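Local structure of Hia (Haemophilus influenzae, 1S7M) at the interface of chains A and B. The protein acts as a trimeric autotransporter adhesin of the bacterial outer membrane, recognising the host cell surface through binding domains such as HiaBD1. Sequence-based numbering; all coordinates share one arbitrary frame. Chains: chain A/B, Hia.

Contact 1: the interface of chains A and B. Residues chain A 156, 158; chain B 131-133, 137-138.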
ATOM      1  N   GLY A 156     -15.265 -11.694 -11.306  1.00 32.05           N
ATOM      2  CA  GLY A 156     -14.345 -10.890 -10.533  1.00 32.83           C
ATOM      3  C   GLY A 156     -13.359 -11.679  -9.683  1.00 32.13           C
ATOM      4  O   GLY A 156     -12.214 -11.260  -9.486  1.00 31.38           O
ATOM      5  N   ARG A 158     -10.640 -14.419  -8.448  1.00 26.41           N
ATOM      6  CA  ARG A 158      -9.576 -15.244  -8.948  1.00 25.28           C
ATOM      7  C   ARG A 158      -9.889 -16.564  -8.221  1.00 27.65           C
ATOM      8  O   ARG A 158      -9.699 -16.698  -6.999  1.00 28.51           O
ATOM      9  CB  ARG A 158      -8.215 -14.709  -8.553  1.00 21.10           C
ATOM     10  CG  ARG A 158      -7.776 -13.469  -9.274  1.00 20.32           C
ATOM     11  CD  ARG A 158      -8.464 -12.164  -8.794  1.00 21.58           C
ATOM     12  NE  ARG A 158      -7.850 -10.994  -9.437  1.00 22.97           N
ATOM     13  CZ  ARG A 158      -8.492 -10.166 -10.263  1.00 23.59           C
ATOM     14  NH1 ARG A 158      -9.768 -10.368 -10.524  1.00 24.54           N
ATOM     15  NH2 ARG A 158      -7.851  -9.171 -10.865  1.00 23.17           N
TER
ATOM     16  N   ASP B 131      -3.161 -14.059 -12.916  1.00 28.10           N
ATOM     17  CA  ASP B 131      -3.882 -12.821 -12.803  1.00 26.47           C
ATOM     18  C   ASP B 131      -3.191 -12.035 -11.690  1.00 27.33           C
ATOM     19  O   ASP B 131      -2.233 -12.514 -11.067  1.00 25.94           O
ATOM     20  CB  ASP B 131      -5.356 -13.068 -12.490  1.00 25.12           C
ATOM     21  CG  ASP B 131      -6.257 -11.979 -13.062  1.00 26.48           C
ATOM     22  OD1 ASP B 131      -5.739 -10.896 -13.409  1.00 24.81           O
ATOM     23  OD2 ASP B 131      -7.485 -12.193 -13.151  1.00 27.30           O
ATOM     24  N   GLN B 132      -3.623 -10.803 -11.480  1.00 26.76           N
ATOM     25  CA  GLN B 132      -3.016 -10.012 -10.432  1.00 26.55           C
ATOM     26  C   GLN B 132      -4.055  -9.882  -9.335  1.00 23.46           C
ATOM     27  O   GLN B 132      -5.265  -9.887  -9.606  1.00 23.67           O
ATOM     28  CB  GLN B 132      -2.628  -8.623 -10.938  1.00 25.76           C
ATOM     29  CG  GLN B 132      -1.740  -8.603 -12.183  1.00 27.59           C
ATOM     30  CD  GLN B 132      -1.332  -7.189 -12.561  1.00 27.99           C
ATOM     31  OE1 GLN B 132      -2.066  -6.235 -12.301  1.00 29.13           O
ATOM     32  NE2 GLN B 132      -0.163  -7.046 -13.178  1.00 28.86           N
ATOM     33  N   VAL B 133      -3.584  -9.797  -8.098  1.00 22.12           N
ATOM     34  CA  VAL B 133      -4.491  -9.620  -6.962  1.00 19.94           C
ATOM     35  C   VAL B 133      -4.096  -8.299  -6.377  1.00 20.02           C
ATOM     36  O   VAL B 133      -3.106  -8.197  -5.660  1.00 22.78           O
ATOM     37  CB  VAL B 133      -4.343 -10.745  -5.906  1.00 17.78           C
ATOM     38  CG1 VAL B 133      -5.398 -10.562  -4.782  1.00 17.50           C
ATOM     39  CG2 VAL B 133      -4.571 -12.110  -6.586  1.00 13.17           C
ATOM     40  N   ASN B 137      -9.327  -7.083  -4.508  1.00 23.06           N
ATOM     41  CA  ASN B 137      -9.606  -8.200  -5.399  1.00 21.60           C
ATOM     42  C   ASN B 137      -9.905  -9.373  -4.468  1.00 22.80           C
ATOM     43  O   ASN B 137      -9.550  -9.341  -3.278  1.00 19.57           O
ATOM     44  CB  ASN B 137      -8.417  -8.535  -6.298  1.00 21.32           C
ATOM     45  CG  ASN B 137      -8.387  -7.670  -7.551  1.00 21.10           C
ATOM     46  OD1 ASN B 137      -9.435  -7.350  -8.104  1.00 24.83           O
ATOM     47  ND2 ASN B 137      -7.212  -7.291  -7.991  1.00 17.62           N
ATOM     48  N   GLU B 138     -10.581 -10.396  -4.989  1.00 22.02           N
ATOM     49  CA  GLU B 138     -10.936 -11.553  -4.187  1.00 22.58           C
ATOM     50  C   GLU B 138     -10.382 -12.856  -4.758  1.00 23.09           C
ATOM     51  O   GLU B 138     -10.448 -13.090  -5.976  1.00 24.74           O
ATOM     52  CB  GLU B 138     -12.451 -11.658  -4.077  1.00 23.17           C
ATOM     53  CG  GLU B 138     -12.906 -12.844  -3.220  1.00 24.70           C
ATOM     54  CD  GLU B 138     -14.393 -12.883  -3.011  1.00 26.69           C
ATOM     55  OE1 GLU B 138     -15.011 -11.801  -2.970  1.00 30.32           O
ATOM     56  OE2 GLU B 138     -14.953 -13.990  -2.869  1.00 29.93           O
TER
HETATM   57  O   HOH W   1     -11.499  -9.473  -7.400  1.00 36.81           O
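In the Trp-ring domain of this trimeric adhesin, strand 157-164 of chain A starts beside strands 129-134 and 138-143 of chain B, and A:Arg158 enters the turn that joins those two strands. Its backbone N gives a hydrogen bond to B:Glu138 O (2.8 Å), linking main chain to main chain. From there the side chain bends at chi2 (76°), which folds the guanidinium back toward the turn. It grips one acceptor side-on: NE reaches B:Gln132 O at 2.8 Å and NH2 reaches the same carbonyl oxygen at 3.0 Å, with that oxygen in the guanidinium plane. The two faces of the flat cation are covered as well. B:Asn137 lays its amide over one face, the planes 20° apart, while the carboxylate of B:Asp131 stacks on the opposite face, tilted by 17°. The B:Asp131 contact is thus a salt bridge made face to face, NH2 to OD1 being 3.7 Å, and the carboxylate probably helps to balance the positive charge of the guanidinium. B:Asp131 OD1 also accepts from the backbone N of B:Gln132. At the remaining nitrogen, NH1 donates to A:Gly156 O within its own chain, and a water joins that oxygen to B:Asn137 OD1 and B:Glu138 N. Arginine suits this place because it combines several in-plane N-H groups with two broad faces. The site fastens the turn of one subunit to its neighbour in the homotrimer.

Contact 2: the interface of chains A and B. Residues chain A 151-153, 158-159; chain B 117, 129, 131.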
ATOM      1  N   GLY A 151      -6.767 -22.606 -12.246  1.00 29.03           N
ATOM      2  CA  GLY A 151      -7.295 -21.282 -11.934  1.00 31.39           C
ATOM      3  C   GLY A 151      -8.146 -20.666 -13.046  1.00 33.63           C
ATOM      4  O   GLY A 151      -8.113 -21.117 -14.199  1.00 32.99           O
ATOM      5  N   LYS A 152      -8.902 -19.630 -12.694  1.00 33.53           N
ATOM      6  CA  LYS A 152      -9.772 -18.934 -13.642  1.00 34.29           C
ATOM      7  C   LYS A 152     -10.436 -17.730 -12.967  1.00 32.18           C
ATOM      8  O   LYS A 152     -10.948 -17.848 -11.862  1.00 28.94           O
ATOM      9  CB  LYS A 152     -10.855 -19.908 -14.144  1.00 36.26           C
ATOM     10  CG  LYS A 152     -12.022 -19.269 -14.880  1.00 39.22           C
ATOM     11  CD  LYS A 152     -11.571 -18.568 -16.151  1.00 43.80           C
ATOM     12  CE  LYS A 152     -11.750 -19.450 -17.384  1.00 45.95           C
ATOM     13  NZ  LYS A 152     -13.186 -19.778 -17.606  1.00 47.19           N
ATOM     14  N   THR A 153     -10.433 -16.574 -13.625  1.00 32.05           N
ATOM     15  CA  THR A 153     -11.095 -15.412 -13.040  1.00 31.01           C
ATOM     16  C   THR A 153     -12.561 -15.463 -13.455  1.00 31.60           C
ATOM     17  O   THR A 153     -12.883 -15.408 -14.626  1.00 32.66           O
ATOM     18  CB  THR A 153     -10.455 -14.104 -13.510  1.00 30.22           C
ATOM     19  OG1 THR A 153      -9.065 -14.094 -13.135  1.00 30.71           O
ATOM     20  CG2 THR A 153     -11.166 -12.901 -12.880  1.00 27.44           C
ATOM     21  N   ARG A 158     -10.640 -14.419  -8.448  1.00 26.41           N
ATOM     22  CA  ARG A 158      -9.576 -15.244  -8.948  1.00 25.28           C
ATOM     23  C   ARG A 158      -9.889 -16.564  -8.221  1.00 27.65           C
ATOM     24  O   ARG A 158      -9.699 -16.698  -6.999  1.00 28.51           O
ATOM     25  CB  ARG A 158      -8.215 -14.709  -8.553  1.00 21.10           C
ATOM     26  CG  ARG A 158      -7.776 -13.469  -9.274  1.00 20.32           C
ATOM     27  CD  ARG A 158      -8.464 -12.164  -8.794  1.00 21.58           C
ATOM     28  NE  ARG A 158      -7.850 -10.994  -9.437  1.00 22.97           N
ATOM     29  CZ  ARG A 158      -8.492 -10.166 -10.263  1.00 23.59           C
ATOM     30  NH1 ARG A 158      -9.768 -10.368 -10.524  1.00 24.54           N
ATOM     31  NH2 ARG A 158      -7.851  -9.171 -10.865  1.00 23.17           N
ATOM     32  N   GLU A 159     -10.398 -17.534  -8.972  1.00 28.86           N
ATOM     33  CA  GLU A 159     -10.780 -18.808  -8.392  1.00 28.80           C
ATOM     34  C   GLU A 159      -9.781 -19.930  -8.646  1.00 28.96           C
ATOM     35  O   GLU A 159      -9.342 -20.145  -9.775  1.00 28.66           O
ATOM     36  CB  GLU A 159     -12.182 -19.204  -8.889  1.00 31.67           C
ATOM     37  CG  GLU A 159     -13.322 -18.263  -8.419  1.00 32.54           C
ATOM     38  CD  GLU A 159     -14.709 -18.849  -8.663  1.00 34.28           C
ATOM     39  OE1 GLU A 159     -15.681 -18.421  -8.004  1.00 33.69           O
ATOM     40  OE2 GLU A 159     -14.829 -19.747  -9.517  1.00 35.99           O
TER
ATOM     41  N   ILE B 117      -1.054 -14.082  -8.877  1.00 18.74           N
ATOM     42  CA  ILE B 117      -1.506 -15.414  -8.507  1.00 20.65           C
ATOM     43  C   ILE B 117      -1.488 -16.255  -9.784  1.00 24.26           C
ATOM     44  O   ILE B 117      -1.936 -15.797 -10.846  1.00 24.40           O
ATOM     45  CB  ILE B 117      -2.917 -15.427  -7.870  1.00 20.11           C
ATOM     46  CG1 ILE B 117      -3.224 -16.839  -7.383  1.00 19.34           C
ATOM     47  CG2 ILE B 117      -3.997 -14.941  -8.853  1.00 23.83           C
ATOM     48  CD1 ILE B 117      -4.598 -16.997  -6.720  1.00 20.65           C
ATOM     49  N   TYR B 129      -2.438 -20.421 -15.964  1.00 36.20           N
ATOM     50  CA  TYR B 129      -3.273 -19.337 -15.480  1.00 33.90           C
ATOM     51  C   TYR B 129      -2.493 -18.336 -14.643  1.00 33.51           C
ATOM     52  O   TYR B 129      -1.517 -18.669 -13.975  1.00 32.37           O
ATOM     53  CB  TYR B 129      -4.429 -19.879 -14.648  1.00 32.73           C
ATOM     54  CG  TYR B 129      -5.164 -18.806 -13.871  1.00 32.10           C
ATOM     55  CD1 TYR B 129      -6.136 -18.007 -14.480  1.00 29.80           C
ATOM     56  CD2 TYR B 129      -4.891 -18.597 -12.515  1.00 31.97           C
ATOM     57  CE1 TYR B 129      -6.818 -17.041 -13.763  1.00 29.23           C
ATOM     58  CE2 TYR B 129      -5.570 -17.632 -11.782  1.00 29.11           C
ATOM     59  CZ  TYR B 129      -6.530 -16.863 -12.399  1.00 29.19           C
ATOM     60  OH  TYR B 129      -7.240 -15.962 -11.648  1.00 27.59           O
ATOM     61  N   ASP B 131      -3.161 -14.059 -12.916  1.00 28.10           N
ATOM     62  CA  ASP B 131      -3.882 -12.821 -12.803  1.00 26.47           C
ATOM     63  C   ASP B 131      -3.191 -12.035 -11.690  1.00 27.33           C
ATOM     64  O   ASP B 131      -2.233 -12.514 -11.067  1.00 25.94           O
ATOM     65  CB  ASP B 131      -5.356 -13.068 -12.490  1.00 25.12           C
ATOM     66  CG  ASP B 131      -6.257 -11.979 -13.062  1.00 26.48           C
ATOM     67  OD1 ASP B 131      -5.739 -10.896 -13.409  1.00 24.81           O
ATOM     68  OD2 ASP B 131      -7.485 -12.193 -13.151  1.00 27.30           O
TER
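B:Tyr129 and B:Asp131, two residues apart on strand 129-134, bury 54 and 41 Å² against strands 147-154 and 157-164 of chain A, and A:Thr153 ties the pair together. The tyrosine ring lies flat against the main chain: A:Gly151 C sits over one face, 3.7 Å from the ring centroid, and A:Lys152 N covers the same face near the rim. Glycine has no side chain to hold the ring away, so the aromatic face can settle directly on the peptide. With CG anti to the backbone N, chi1 168° swings the ring obliquely off its own strand, across to chain A, and brings its phenol to A:Thr153. There B:Tyr129 OH and A:Thr153 OG1 share a hydrogen bond of 3.0 Å, the hydroxyl of the threonine lying in the ring plane at its edge. The same OG1 donates to B:Asp131 OD2, using the anti lone pair of the carboxylate, at a short 2.5 Å. Threonine suits this junction because its small hydroxyl can donate to one partner while remaining an acceptor for another. The aliphatic part of A:Arg158 packs beside the phenol, with CB 3.5 Å from B:Tyr129 OH, and its guanidinium plane stands 87° from the ring. Farther inward, A:Arg158 CG meets B:Ile117 CG2 at 4.1 Å. In the fold, the site joins strand 129-134 of chain B to the neighbouring strands 147-154 and 157-164 of chain A, with B:Ile117 contributed by strand 114-119.

Contact 3: the interface of chains A and B. Residues chain A 159-162; chain B 123, 141-144.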
ATOM      1  N   GLU A 159     -10.398 -17.534  -8.972  1.00 28.86           N
ATOM      2  CA  GLU A 159     -10.780 -18.808  -8.392  1.00 28.80           C
ATOM      3  C   GLU A 159      -9.781 -19.930  -8.646  1.00 28.96           C
ATOM      4  O   GLU A 159      -9.342 -20.145  -9.775  1.00 28.66           O
ATOM      5  CB  GLU A 159     -12.182 -19.204  -8.889  1.00 31.67           C
ATOM      6  CG  GLU A 159     -13.322 -18.263  -8.419  1.00 32.54           C
ATOM      7  CD  GLU A 159     -14.709 -18.849  -8.663  1.00 34.28           C
ATOM      8  OE1 GLU A 159     -15.681 -18.421  -8.004  1.00 33.69           O
ATOM      9  OE2 GLU A 159     -14.829 -19.747  -9.517  1.00 35.99           O
ATOM     10  N   ILE A 160      -9.388 -20.618  -7.575  1.00 27.95           N
ATOM     11  CA  ILE A 160      -8.463 -21.746  -7.708  1.00 28.84           C
ATOM     12  C   ILE A 160      -9.267 -22.993  -7.383  1.00 28.33           C
ATOM     13  O   ILE A 160      -9.859 -23.113  -6.298  1.00 26.77           O
ATOM     14  CB  ILE A 160      -7.264 -21.642  -6.743  1.00 29.05           C
ATOM     15  CG1 ILE A 160      -6.535 -20.322  -6.964  1.00 27.38           C
ATOM     16  CG2 ILE A 160      -6.314 -22.812  -6.970  1.00 30.41           C
ATOM     17  CD1 ILE A 160      -6.035 -20.110  -8.385  1.00 29.62           C
ATOM     18  N   THR A 161      -9.318 -23.917  -8.334  1.00 28.83           N
ATOM     19  CA  THR A 161     -10.096 -25.134  -8.133  1.00 27.79           C
ATOM     20  C   THR A 161      -9.232 -26.368  -7.926  1.00 27.67           C
ATOM     21  O   THR A 161      -8.187 -26.524  -8.568  1.00 25.28           O
ATOM     22  CB  THR A 161     -11.072 -25.358  -9.316  1.00 28.36           C
ATOM     23  OG1 THR A 161     -12.060 -24.329  -9.299  1.00 28.28           O
ATOM     24  CG2 THR A 161     -11.785 -26.697  -9.191  1.00 27.14           C
ATOM     25  N   PHE A 162      -9.700 -27.245  -7.034  1.00 27.83           N
ATOM     26  CA  PHE A 162      -8.978 -28.466  -6.676  1.00 29.41           C
ATOM     27  C   PHE A 162      -9.778 -29.743  -6.943  1.00 29.77           C
ATOM     28  O   PHE A 162     -10.862 -29.925  -6.401  1.00 30.05           O
ATOM     29  CB  PHE A 162      -8.587 -28.412  -5.188  1.00 27.41           C
ATOM     30  CG  PHE A 162      -7.752 -27.217  -4.827  1.00 25.14           C
ATOM     31  CD1 PHE A 162      -8.334 -25.961  -4.681  1.00 23.15           C
ATOM     32  CD2 PHE A 162      -6.371 -27.341  -4.688  1.00 23.97           C
ATOM     33  CE1 PHE A 162      -7.547 -24.834  -4.401  1.00 24.95           C
ATOM     34  CE2 PHE A 162      -5.564 -26.224  -4.410  1.00 22.05           C
ATOM     35  CZ  PHE A 162      -6.152 -24.966  -4.266  1.00 24.48           C
TER
ATOM     36  N   THR B 123      -8.750 -23.604 -15.342  1.00 35.58           N
ATOM     37  CA  THR B 123      -9.975 -24.363 -15.146  1.00 36.46           C
ATOM     38  C   THR B 123     -10.826 -24.396 -16.419  1.00 40.19           C
ATOM     39  O   THR B 123     -11.251 -23.350 -16.928  1.00 39.31           O
ATOM     40  CB  THR B 123     -10.813 -23.759 -14.000  1.00 35.69           C
ATOM     41  OG1 THR B 123      -9.959 -23.508 -12.869  1.00 34.76           O
ATOM     42  CG2 THR B 123     -11.944 -24.709 -13.598  1.00 31.82           C
ATOM     43  N   PHE B 141     -10.933 -20.186  -3.068  1.00 25.82           N
ATOM     44  CA  PHE B 141     -10.400 -21.539  -3.126  1.00 27.86           C
ATOM     45  C   PHE B 141     -11.598 -22.472  -3.225  1.00 28.58           C
ATOM     46  O   PHE B 141     -12.398 -22.599  -2.303  1.00 30.31           O
ATOM     47  CB  PHE B 141      -9.485 -21.813  -1.908  1.00 25.69           C
ATOM     48  CG  PHE B 141      -8.214 -20.992  -1.948  1.00 24.70           C
ATOM     49  CD1 PHE B 141      -8.162 -19.725  -1.355  1.00 23.55           C
ATOM     50  CD2 PHE B 141      -7.136 -21.407  -2.723  1.00 23.26           C
ATOM     51  CE1 PHE B 141      -7.065 -18.881  -1.542  1.00 22.57           C
ATOM     52  CE2 PHE B 141      -6.025 -20.567  -2.922  1.00 23.10           C
ATOM     53  CZ  PHE B 141      -5.996 -19.300  -2.328  1.00 23.01           C
ATOM     54  N   LYS B 142     -11.720 -23.097  -4.386  1.00 29.58           N
ATOM     55  CA  LYS B 142     -12.856 -23.952  -4.702  1.00 31.49           C
ATOM     56  C   LYS B 142     -12.699 -25.444  -4.505  1.00 30.56           C
ATOM     57  O   LYS B 142     -11.682 -26.035  -4.869  1.00 29.20           O
ATOM     58  CB  LYS B 142     -13.266 -23.736  -6.169  1.00 34.63           C
ATOM     59  CG  LYS B 142     -13.466 -22.291  -6.584  1.00 36.26           C
ATOM     60  CD  LYS B 142     -14.861 -21.826  -6.214  1.00 39.34           C
ATOM     61  CE  LYS B 142     -15.923 -22.559  -7.023  1.00 39.26           C
ATOM     62  NZ  LYS B 142     -17.295 -22.281  -6.482  1.00 43.10           N
ATOM     63  N   SER B 143     -13.745 -26.042  -3.947  1.00 30.98           N
ATOM     64  CA  SER B 143     -13.810 -27.477  -3.768  1.00 32.87           C
ATOM     65  C   SER B 143     -14.050 -28.045  -5.185  1.00 35.07           C
ATOM     66  O   SER B 143     -14.763 -27.438  -5.994  1.00 32.69           O
ATOM     67  CB  SER B 143     -14.994 -27.836  -2.874  1.00 34.15           C
ATOM     68  OG  SER B 143     -14.804 -27.382  -1.545  1.00 35.78           O
ATOM     69  N   GLY B 144     -13.441 -29.185  -5.489  1.00 36.29           N
ATOM     70  CA  GLY B 144     -13.630 -29.806  -6.787  1.00 38.29           C
ATOM     71  C   GLY B 144     -14.149 -31.220  -6.599  1.00 39.41           C
ATOM     72  O   GLY B 144     -14.527 -31.609  -5.496  1.00 39.76           O
TER
HETATM   73  O   HOH W   2     -10.899 -22.170 -11.016  1.00 30.60           O
HETATM   74  O   HOH W   3     -17.570 -19.619  -6.945  1.00 34.05           O
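B:Lys142 meets A:Ile160 and A:Phe162 through a parallel pairing of backbones. Its N donates to A:Ile160 O at 2.7 Å, nearly straight at the hydrogen (168°), and its O accepts from A:Phe162 N at a longer 3.2 Å. The lysine side chain, which hides 76 Å², leans across the chain A strand. CB packs 3.4 Å from A:Thr161 OG1, and CD lies 3.9 Å from the carboxylate carbon CD of A:Glu159. Bends at chi2 (-84°) and chi3 (-67°) fold this long chain beside the glutamate, and a water then connects B:Lys142 NZ with A:Glu159 OE1. Lysine suits the place because its methylenes can pack while its amino group still reaches the water; the glutamate charge nearby, not in direct contact, may add a weak attraction. Around this shell, a second water bridges B:Thr123 OG1, A:Thr161 OG1 and A:Glu159 O, bringing the loop of B:Thr123 to the strand. On the apolar side, B:Phe141 CD2 approaches A:Phe162 CE1 at 3.8 Å, and the B:Phe141 side chain lies alongside A:Ile160, pointing the same way. The site therefore extends a beta-sheet between subunits: strand 157-164 of chain A runs parallel to strand 138-143 of chain B, polar side chains to one side and apolar ones to the other.

Contact 4: the interface of chains A and B. Residues chain A 141, 160, 162; chain B 117, 141, 162.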
ATOM      1  N   PHE A 141      -0.180 -22.029  -7.274  1.00 20.55           N
ATOM      2  CA  PHE A 141      -0.749 -23.238  -6.719  1.00 24.04           C
ATOM      3  C   PHE A 141      -0.556 -24.338  -7.767  1.00 26.71           C
ATOM      4  O   PHE A 141      -1.110 -24.273  -8.878  1.00 25.95           O
ATOM      5  CB  PHE A 141      -2.219 -22.993  -6.378  1.00 24.07           C
ATOM      6  CG  PHE A 141      -2.413 -21.887  -5.363  1.00 27.63           C
ATOM      7  CD1 PHE A 141      -2.471 -20.543  -5.767  1.00 23.78           C
ATOM      8  CD2 PHE A 141      -2.448 -22.179  -3.993  1.00 25.54           C
ATOM      9  CE1 PHE A 141      -2.560 -19.507  -4.815  1.00 26.77           C
ATOM     10  CE2 PHE A 141      -2.533 -21.147  -3.041  1.00 28.22           C
ATOM     11  CZ  PHE A 141      -2.587 -19.808  -3.452  1.00 25.29           C
ATOM     12  N   ILE A 160      -9.388 -20.618  -7.575  1.00 27.95           N
ATOM     13  CA  ILE A 160      -8.463 -21.746  -7.708  1.00 28.84           C
ATOM     14  C   ILE A 160      -9.267 -22.993  -7.383  1.00 28.33           C
ATOM     15  O   ILE A 160      -9.859 -23.113  -6.298  1.00 26.77           O
ATOM     16  CB  ILE A 160      -7.264 -21.642  -6.743  1.00 29.05           C
ATOM     17  CG1 ILE A 160      -6.535 -20.322  -6.964  1.00 27.38           C
ATOM     18  CG2 ILE A 160      -6.314 -22.812  -6.970  1.00 30.41           C
ATOM     19  CD1 ILE A 160      -6.035 -20.110  -8.385  1.00 29.62           C
ATOM     20  N   PHE A 162      -9.700 -27.245  -7.034  1.00 27.83           N
ATOM     21  CA  PHE A 162      -8.978 -28.466  -6.676  1.00 29.41           C
ATOM     22  C   PHE A 162      -9.778 -29.743  -6.943  1.00 29.77           C
ATOM     23  O   PHE A 162     -10.862 -29.925  -6.401  1.00 30.05           O
ATOM     24  CB  PHE A 162      -8.587 -28.412  -5.188  1.00 27.41           C
ATOM     25  CG  PHE A 162      -7.752 -27.217  -4.827  1.00 25.14           C
ATOM     26  CD1 PHE A 162      -8.334 -25.961  -4.681  1.00 23.15           C
ATOM     27  CD2 PHE A 162      -6.371 -27.341  -4.688  1.00 23.97           C
ATOM     28  CE1 PHE A 162      -7.547 -24.834  -4.401  1.00 24.95           C
ATOM     29  CE2 PHE A 162      -5.564 -26.224  -4.410  1.00 22.05           C
ATOM     30  CZ  PHE A 162      -6.152 -24.966  -4.266  1.00 24.48           C
TER
ATOM     31  N   ILE B 117      -1.054 -14.082  -8.877  1.00 18.74           N
ATOM     32  CA  ILE B 117      -1.506 -15.414  -8.507  1.00 20.65           C
ATOM     33  C   ILE B 117      -1.488 -16.255  -9.784  1.00 24.26           C
ATOM     34  O   ILE B 117      -1.936 -15.797 -10.846  1.00 24.40           O
ATOM     35  CB  ILE B 117      -2.917 -15.427  -7.870  1.00 20.11           C
ATOM     36  CG1 ILE B 117      -3.224 -16.839  -7.383  1.00 19.34           C
ATOM     37  CG2 ILE B 117      -3.997 -14.941  -8.853  1.00 23.83           C
ATOM     38  CD1 ILE B 117      -4.598 -16.997  -6.720  1.00 20.65           C
ATOM     39  N   PHE B 141     -10.933 -20.186  -3.068  1.00 25.82           N
ATOM     40  CA  PHE B 141     -10.400 -21.539  -3.126  1.00 27.86           C
ATOM     41  C   PHE B 141     -11.598 -22.472  -3.225  1.00 28.58           C
ATOM     42  O   PHE B 141     -12.398 -22.599  -2.303  1.00 30.31           O
ATOM     43  CB  PHE B 141      -9.485 -21.813  -1.908  1.00 25.69           C
ATOM     44  CG  PHE B 141      -8.214 -20.992  -1.948  1.00 24.70           C
ATOM     45  CD1 PHE B 141      -8.162 -19.725  -1.355  1.00 23.55           C
ATOM     46  CD2 PHE B 141      -7.136 -21.407  -2.723  1.00 23.26           C
ATOM     47  CE1 PHE B 141      -7.065 -18.881  -1.542  1.00 22.57           C
ATOM     48  CE2 PHE B 141      -6.025 -20.567  -2.922  1.00 23.10           C
ATOM     49  CZ  PHE B 141      -5.996 -19.300  -2.328  1.00 23.01           C
ATOM     50  N   PHE B 162      -7.616 -28.585   2.987  1.00 26.44           N
ATOM     51  CA  PHE B 162      -7.848 -29.516   1.879  1.00 29.87           C
ATOM     52  C   PHE B 162      -7.877 -30.977   2.373  1.00 30.75           C
ATOM     53  O   PHE B 162      -6.943 -31.455   3.035  1.00 30.51           O
ATOM     54  CB  PHE B 162      -6.750 -29.359   0.807  1.00 25.81           C
ATOM     55  CG  PHE B 162      -6.539 -27.933   0.364  1.00 26.90           C
ATOM     56  CD1 PHE B 162      -5.818 -27.043   1.159  1.00 23.60           C
ATOM     57  CD2 PHE B 162      -7.115 -27.461  -0.826  1.00 26.21           C
ATOM     58  CE1 PHE B 162      -5.677 -25.712   0.786  1.00 23.03           C
ATOM     59  CE2 PHE B 162      -6.977 -26.128  -1.206  1.00 26.13           C
ATOM     60  CZ  PHE B 162      -6.263 -25.251  -0.403  1.00 24.01           C
TER
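Two pairs of equivalent phenylalanines meet edge-to-face across the subunits. B:Phe162 puts CE2 over the centre of one face of the A:Phe162 ring, 3.3 Å above its plane; the centroids are 4.6 Å apart and the planes turned by 57°. A:Phe162 CD1 in turn lies in the plane of the B:Phe162 ring, at its edge. In the second pair, B:Phe141 CE2 lies over one face of A:Phe141, shifted toward the rim, and the planes meet at 64°. The nearest atoms here are the two CE2 carbons, at 3.5 Å. At the edge of the A:Phe141 ring, in its plane, comes B:Ile117 CG1, 3.8 Å from CE1. B:Ile117 keeps CG1 anti to its own nitrogen (chi1 -174°), and with chi2 also extended, CD1 reaches inward. That methyl then touches A:Ile160 CD1 at 3.8 Å, the two isoleucines reaching toward each other tip to tip. Phenylalanine suits these positions because the slightly positive C-H edge of one ring can rest on the electron-rich face of its copy. The branched aliphatic side chains of isoleucine fill in beside the rings. Together these groups contribute to an apolar core shared by chains A and B and, by the symmetry of the homotrimer, probably by the third subunit, which probably helps to hold the trimer together.

Contact 1 and contact 2 lie about 7 Å apart between the centres of their C-alpha atoms and share A:Arg158 and B:Asp131, so the two run into each other through these charged residues. Contact 3 and contact 4, about 5 Å apart, share A:Ile160, A:Phe162 and B:Phe141, so the backbone pairing and the aromatic core use the same residues. A:Glu159 joins contact 2 to contact 3, and B:Ile117 joins contact 2 to contact 4. Strand 157-164 of chain A runs through all four contacts, with contact 1 and contact 3 about 14 Å apart. One strand thus combines polar, sheet and apolar links within the homotrimer.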